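Local coordinates for protein piwi (Drosophila melanogaster, PDB 6KR6), which binds piRNAs directly and, in complex with them, represses transposable elements during meiosis by governing the methylation and silencing of transposons, at residues A[566-571]-A[761-766]; A[571-576]-A[601-606]. All blocks are in the same frame, centred on the assembly; numbering follows the deposited sequence.

Both contacts belong to the Piwi domain and share Pro-571: the chain passes from the short strand 567-568 of interaction 1 into strand 575-584 of interaction 2, which is nested in the loop that interaction 1 closes. Their centres lie 11 Å apart. Leu-602 joins them, its CB 3.7 Å from Leu-570 CD2 and 3.9 Å from Met-567 SD, while its side chain also touches Met-764. Interaction 1 is the nearer to the bound nucleic acid, its nearest atom about 10 Å away, against about 18 Å for interaction 2. The side chain of Trp-566 is about 9 Å from that of Leu-810, which probably binds magnesium, as in relatives.

Interaction 1 (A[566-571]-A[761-766]); sequences WMIELP and TYKMCH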
loop_
_atom_site.group_PDB
_atom_site.type_symbol
_atom_site.label_atom_id
_atom_site.label_comp_id
_atom_site.label_asym_id
_atom_site.label_seq_id
_atom_site.Cartn_x
_atom_site.Cartn_y
_atom_site.Cartn_z
ATOM N N TRP A 566 -27.140 6.338 5.578
ATOM C CA TRP A 566 -27.674 5.823 4.325
ATOM C C TRP A 566 -27.293 4.353 4.191
ATOM O O TRP A 566 -26.581 3.794 5.030
ATOM C CB TRP A 566 -27.185 6.656 3.132
ATOM C CG TRP A 566 -25.699 6.615 2.881
ATOM C CD1 TRP A 566 -24.994 5.609 2.282
ATOM C CD2 TRP A 566 -24.744 7.638 3.194
ATOM N NE1 TRP A 566 -23.663 5.936 2.215
ATOM C CE2 TRP A 566 -23.483 7.177 2.768
ATOM C CE3 TRP A 566 -24.832 8.895 3.800
ATOM C CZ2 TRP A 566 -22.320 7.925 2.928
ATOM C CZ3 TRP A 566 -23.677 9.637 3.957
ATOM C CH2 TRP A 566 -22.439 9.150 3.523
ATOM N N MET A 567 -27.772 3.727 3.117
ATOM C CA MET A 567 -27.572 2.300 2.903
ATOM C C MET A 567 -27.619 2.014 1.408
ATOM O O MET A 567 -28.157 2.797 0.621
ATOM C CB MET A 567 -28.622 1.481 3.677
ATOM C CG MET A 567 -28.596 -0.044 3.490
ATOM S SD MET A 567 -27.005 -0.854 3.760
ATOM C CE MET A 567 -26.490 -0.142 5.315
ATOM N N ILE A 568 -27.027 0.890 1.026
ATOM C CA ILE A 568 -26.975 0.453 -0.355
ATOM C C ILE A 568 -28.016 -0.642 -0.558
ATOM O O ILE A 568 -28.460 -1.299 0.389
ATOM C CB ILE A 568 -25.552 -0.037 -0.717
ATOM C CG1 ILE A 568 -25.421 -0.340 -2.211
ATOM C CG2 ILE A 568 -25.180 -1.257 0.113
ATOM C CD1 ILE A 568 -25.754 0.825 -3.096
ATOM N N GLU A 569 -28.434 -0.828 -1.809
ATOM C CA GLU A 569 -29.297 -1.951 -2.166
ATOM C C GLU A 569 -28.480 -3.238 -2.122
ATOM O O GLU A 569 -27.569 -3.431 -2.931
ATOM C CB GLU A 569 -29.906 -1.732 -3.547
ATOM C CG GLU A 569 -30.984 -0.661 -3.597
ATOM C CD GLU A 569 -31.537 -0.461 -4.994
ATOM O OE1 GLU A 569 -30.758 -0.599 -5.961
ATOM O OE2 GLU A 569 -32.747 -0.175 -5.127
ATOM N N LEU A 570 -28.805 -4.122 -1.181
ATOM C CA LEU A 570 -28.011 -5.324 -0.922
ATOM C C LEU A 570 -28.856 -6.574 -1.116
ATOM O O LEU A 570 -29.663 -6.924 -0.237
ATOM C CB LEU A 570 -27.436 -5.284 0.492
ATOM C CG LEU A 570 -26.610 -6.485 0.954
ATOM C CD1 LEU A 570 -25.373 -6.654 0.088
ATOM C CD2 LEU A 570 -26.228 -6.336 2.419
ATOM N N PRO A 571 -28.711 -7.285 -2.240
ATOM C CA PRO A 571 -29.514 -8.497 -2.487
ATOM C C PRO A 571 -28.850 -9.767 -1.958
ATOM O O PRO A 571 -28.580 -10.717 -2.702
ATOM C CB PRO A 571 -29.633 -8.496 -4.016
ATOM C CG PRO A 571 -28.329 -7.917 -4.469
ATOM C CD PRO A 571 -27.926 -6.895 -3.425
ATOM N N THR A 761 -18.543 -5.861 -4.148
ATOM C CA THR A 761 -17.437 -5.050 -3.647
ATOM C C THR A 761 -17.636 -3.576 -3.987
ATOM O O THR A 761 -17.396 -2.696 -3.145
ATOM C CB THR A 761 -16.115 -5.565 -4.215
ATOM O OG1 THR A 761 -16.001 -6.970 -3.957
ATOM C CG2 THR A 761 -14.948 -4.843 -3.569
ATOM N N TYR A 762 -18.087 -3.285 -5.209
ATOM C CA TYR A 762 -18.374 -1.901 -5.571
ATOM C C TYR A 762 -19.480 -1.321 -4.694
ATOM O O TYR A 762 -19.435 -0.142 -4.325
ATOM C CB TYR A 762 -18.747 -1.809 -7.052
ATOM C CG TYR A 762 -18.879 -0.390 -7.566
ATOM C CD1 TYR A 762 -17.832 0.514 -7.449
ATOM C CD2 TYR A 762 -20.049 0.041 -8.182
ATOM C CE1 TYR A 762 -17.946 1.809 -7.920
ATOM C CE2 TYR A 762 -20.171 1.333 -8.658
ATOM C CZ TYR A 762 -19.119 2.212 -8.525
ATOM O OH TYR A 762 -19.238 3.499 -8.997
ATOM N N LYS A 763 -20.477 -2.141 -4.348
ATOM C CA LYS A 763 -21.512 -1.708 -3.411
ATOM C C LYS A 763 -20.917 -1.382 -2.049
ATOM O O LYS A 763 -21.170 -0.310 -1.485
ATOM C CB LYS A 763 -22.584 -2.791 -3.271
ATOM C CG LYS A 763 -23.593 -2.850 -4.401
ATOM C CD LYS A 763 -24.567 -3.997 -4.185
ATOM C CE LYS A 763 -25.535 -4.149 -5.347
ATOM N NZ LYS A 763 -26.400 -2.949 -5.525
ATOM N N MET A 764 -20.121 -2.305 -1.500
ATOM C CA MET A 764 -19.502 -2.087 -0.198
ATOM C C MET A 764 -18.567 -0.887 -0.203
ATOM O O MET A 764 -18.224 -0.377 0.869
ATOM C CB MET A 764 -18.743 -3.340 0.244
ATOM C CG MET A 764 -19.622 -4.568 0.445
ATOM S SD MET A 764 -20.976 -4.298 1.605
ATOM C CE MET A 764 -20.078 -3.779 3.064
ATOM N N CYS A 765 -18.133 -0.441 -1.380
ATOM C CA CYS A 765 -17.355 0.789 -1.487
ATOM C C CYS A 765 -18.183 2.058 -1.284
ATOM O O CYS A 765 -17.606 3.151 -1.280
ATOM C CB CYS A 765 -16.653 0.849 -2.846
ATOM S SG CYS A 765 -15.108 -0.086 -2.928
ATOM N N HIS A 766 -19.501 1.955 -1.105
ATOM C CA HIS A 766 -20.372 3.122 -0.993
ATOM C C HIS A 766 -20.713 3.502 0.446
ATOM O O HIS A 766 -21.479 4.449 0.649
ATOM C CB HIS A 766 -21.687 2.885 -1.753
ATOM C CG HIS A 766 -21.558 2.932 -3.244
ATOM N ND1 HIS A 766 -21.055 1.882 -3.981
ATOM C CD2 HIS A 766 -21.888 3.895 -4.137
ATOM C CE1 HIS A 766 -21.069 2.200 -5.263
ATOM N NE2 HIS A 766 -21.570 3.416 -5.385
#
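Trp-566 NE1 donates to the backbone O of His-766 at 3.1 Å and 167°, a nearly straight bond in which the oxygen lies at the indole edge, close to the ring plane. A chi1 of 64° sets CG of the tryptophan between the backbone N and the carbonyl carbon. The second polar link between 566-571 and 761-766 runs the other way: Lys-763 NZ reaches the backbone O of Glu-569 at 2.9 Å, lying in the plane of that carbonyl. The lysine chain is extended up to CE and bends at its last torsion (chi4 -63°), which places NZ. The ammonium has a further partner in Gln-408 OE1; the carboxylate of Glu-569 forms a salt bridge with Lys-416 instead.

Apolar contact fills the middle. The side chains of Ile-568 and Lys-763 cross at about a right angle, with CG1 of Ile-568 3.8 Å from CG of Lys-763. Further out, CE of the lysine lies 4.1 Å from CD of Pro-571. An alanine in place of Lys-763 would probably leave the Glu-569 carbonyl and Gln-408 without their shared donor and open a gap beside Ile-568 and Pro-571.

Just past helix 754-764, His-766 ND1 turns back with weak bonds to the carbonyl oxygens of Tyr-762 and Lys-763, and CE1 of its ring sits 3.6 Å above one face of the Tyr-762 ring, toward the rim. Around the contact, Trp-566 meets Trp-425 and Tyr-769 edge-to-face, strand 567-568 pairs antiparallel with strand 409-411, whose Ile-410 touches both Trp-566 and His-766, and Leu-602 of helix 601-605 packs against Met-567, Leu-570 and Met-764.

Interaction 2 (A[571-576]-A[601-606]); sequences PLSGLM and DLQQNS
Ser-573 OG donates to Gln-603 OE1 across 3.2 Å, the one side-chain to side-chain hydrogen bond between 571-576 and 601-606. The hydroxyl stands 17° from the plane of the amide carbonyl and approaches it with a C=O...donor angle of 129°. In Gln-603, CG lies between the backbone N and the carbonyl carbon (chi1 62°) and the chain runs extended beyond it; its amide lies beside the backbone of Leu-572 and Ser-573. NE2 comes to 2.9 Å from Leu-572 O, at an angle too poor for a hydrogen bond.

Asp-601 adds two weak links, one from its carboxylate and one from its backbone N-H. The carboxylate faces the backbone of Gly-574, whose N-H makes a weak bond to OD1 at 3.4 Å. The N-H of Asp-601 makes the other, to Leu-575 O at 3.3 Å, beside a CA-H...O contact from Asp-601 CA to the same oxygen. Gly-574 has positive phi and Asp-601 does too, as the chain turns into strand 575-584 at the one and leaves strand 592-599 at the other. Beyond, Asp-601 O accepts from the N-H groups of Gln-604 and Asn-605, which arrive from opposite faces of its plane and begin the short, weakly bonded helical turn.

Packing is left largely to neighbours. Leu-572 and Leu-575 rest on Leu-760 of helix 754-764, and the Asp-601 side chain touches Tyr-636 and His-640 of helix 625-640. The contact lies at one end of an antiparallel pair, 575-584 with 592-599, where the entry to the first strand meets the exit from the second. Such a hairpin, with 575-584 also paired parallel to 646-652, belongs to the RNase H-like fold of the Piwi domain.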
loop_
_atom_site.group_PDB
_atom_site.type_symbol
_atom_site.label_atom_id
_atom_site.label_comp_id
_atom_site.label_asym_id
_atom_site.label_seq_id
_atom_site.Cartn_x
_atom_site.Cartn_y
_atom_site.Cartn_z
ATOM N N PRO A 571 -28.711 -7.285 -2.240
ATOM C CA PRO A 571 -29.514 -8.497 -2.487
ATOM C C PRO A 571 -28.850 -9.767 -1.958
ATOM O O PRO A 571 -28.580 -10.717 -2.702
ATOM C CB PRO A 571 -29.633 -8.496 -4.016
ATOM C CG PRO A 571 -28.329 -7.917 -4.469
ATOM C CD PRO A 571 -27.926 -6.895 -3.425
ATOM N N LEU A 572 -28.586 -9.791 -0.653
ATOM C CA LEU A 572 -27.999 -10.958 -0.008
ATOM C C LEU A 572 -28.508 -11.049 1.424
ATOM O O LEU A 572 -28.670 -10.030 2.099
ATOM C CB LEU A 572 -26.467 -10.906 -0.028
ATOM C CG LEU A 572 -25.787 -11.523 -1.251
ATOM C CD1 LEU A 572 -24.275 -11.448 -1.117
ATOM C CD2 LEU A 572 -26.241 -12.963 -1.444
ATOM N N SER A 573 -28.754 -12.276 1.878
ATOM C CA SER A 573 -29.322 -12.539 3.193
ATOM C C SER A 573 -28.269 -13.163 4.098
ATOM O O SER A 573 -27.536 -14.065 3.675
ATOM C CB SER A 573 -30.538 -13.465 3.087
ATOM O OG SER A 573 -31.518 -12.935 2.211
ATOM N N GLY A 574 -28.206 -12.690 5.338
ATOM C CA GLY A 574 -27.267 -13.231 6.308
ATOM C C GLY A 574 -25.807 -13.051 5.949
ATOM O O GLY A 574 -25.004 -13.967 6.166
ATOM N N LEU A 575 -25.442 -11.893 5.412
ATOM C CA LEU A 575 -24.068 -11.608 5.020
ATOM C C LEU A 575 -23.413 -10.704 6.053
ATOM O O LEU A 575 -23.975 -9.669 6.430
ATOM C CB LEU A 575 -24.020 -10.952 3.639
ATOM C CG LEU A 575 -22.759 -10.160 3.282
ATOM C CD1 LEU A 575 -21.515 -11.039 3.286
ATOM C CD2 LEU A 575 -22.922 -9.475 1.933
ATOM N N MET A 576 -22.230 -11.100 6.506
ATOM C CA MET A 576 -21.401 -10.292 7.386
ATOM C C MET A 576 -20.130 -9.922 6.638
ATOM O O MET A 576 -19.374 -10.805 6.218
ATOM C CB MET A 576 -21.080 -11.045 8.676
ATOM C CG MET A 576 -19.861 -10.536 9.428
ATOM S SD MET A 576 -19.920 -11.085 11.145
ATOM C CE MET A 576 -18.201 -10.946 11.619
ATOM N N ASP A 601 -25.618 -8.006 8.825
ATOM C CA ASP A 601 -26.748 -8.266 7.934
ATOM C C ASP A 601 -27.455 -6.953 7.580
ATOM O O ASP A 601 -28.527 -6.622 8.092
ATOM C CB ASP A 601 -27.714 -9.267 8.576
ATOM C CG ASP A 601 -28.688 -9.869 7.580
ATOM O OD1 ASP A 601 -28.612 -9.526 6.382
ATOM O OD2 ASP A 601 -29.527 -10.696 7.998
ATOM N N LEU A 602 -26.795 -6.210 6.689
ATOM C CA LEU A 602 -27.135 -4.812 6.447
ATOM C C LEU A 602 -28.562 -4.618 5.952
ATOM O O LEU A 602 -29.111 -3.520 6.092
ATOM C CB LEU A 602 -26.143 -4.205 5.456
ATOM C CG LEU A 602 -24.692 -4.231 5.941
ATOM C CD1 LEU A 602 -23.750 -3.735 4.859
ATOM C CD2 LEU A 602 -24.547 -3.399 7.206
ATOM N N GLN A 603 -29.186 -5.653 5.385
ATOM C CA GLN A 603 -30.553 -5.494 4.905
ATOM C C GLN A 603 -31.563 -5.431 6.043
ATOM O O GLN A 603 -32.692 -4.981 5.823
ATOM C CB GLN A 603 -30.913 -6.623 3.936
ATOM C CG GLN A 603 -30.883 -8.020 4.530
ATOM C CD GLN A 603 -31.285 -9.082 3.521
ATOM O OE1 GLN A 603 -31.578 -10.222 3.883
ATOM N NE2 GLN A 603 -31.297 -8.710 2.245
ATOM N N GLN A 604 -31.187 -5.857 7.250
ATOM C CA GLN A 604 -32.058 -5.763 8.418
ATOM C C GLN A 604 -31.479 -4.814 9.461
ATOM O O GLN A 604 -32.054 -3.752 9.719
ATOM C CB GLN A 604 -32.301 -7.145 9.029
ATOM C CG GLN A 604 -33.257 -8.029 8.255
ATOM C CD GLN A 604 -33.686 -9.239 9.061
ATOM O OE1 GLN A 604 -33.462 -9.301 10.270
ATOM N NE2 GLN A 604 -34.306 -10.209 8.397
ATOM N N ASN A 605 -30.353 -5.176 10.079
ATOM C CA ASN A 605 -29.806 -4.392 11.181
ATOM C C ASN A 605 -29.064 -3.157 10.684
ATOM O O ASN A 605 -29.328 -2.043 11.149
ATOM C CB ASN A 605 -28.886 -5.269 12.033
ATOM C CG ASN A 605 -28.339 -4.545 13.247
ATOM O OD1 ASN A 605 -28.787 -3.449 13.590
ATOM N ND2 ASN A 605 -27.373 -5.162 13.915
ATOM N N SER A 606 -28.127 -3.339 9.751
ATOM C CA SER A 606 -27.390 -2.231 9.140
ATOM C C SER A 606 -26.598 -1.433 10.177
ATOM O O SER A 606 -26.620 -0.201 10.195
ATOM C CB SER A 606 -28.332 -1.320 8.349
ATOM O OG SER A 606 -27.765 -0.034 8.170
#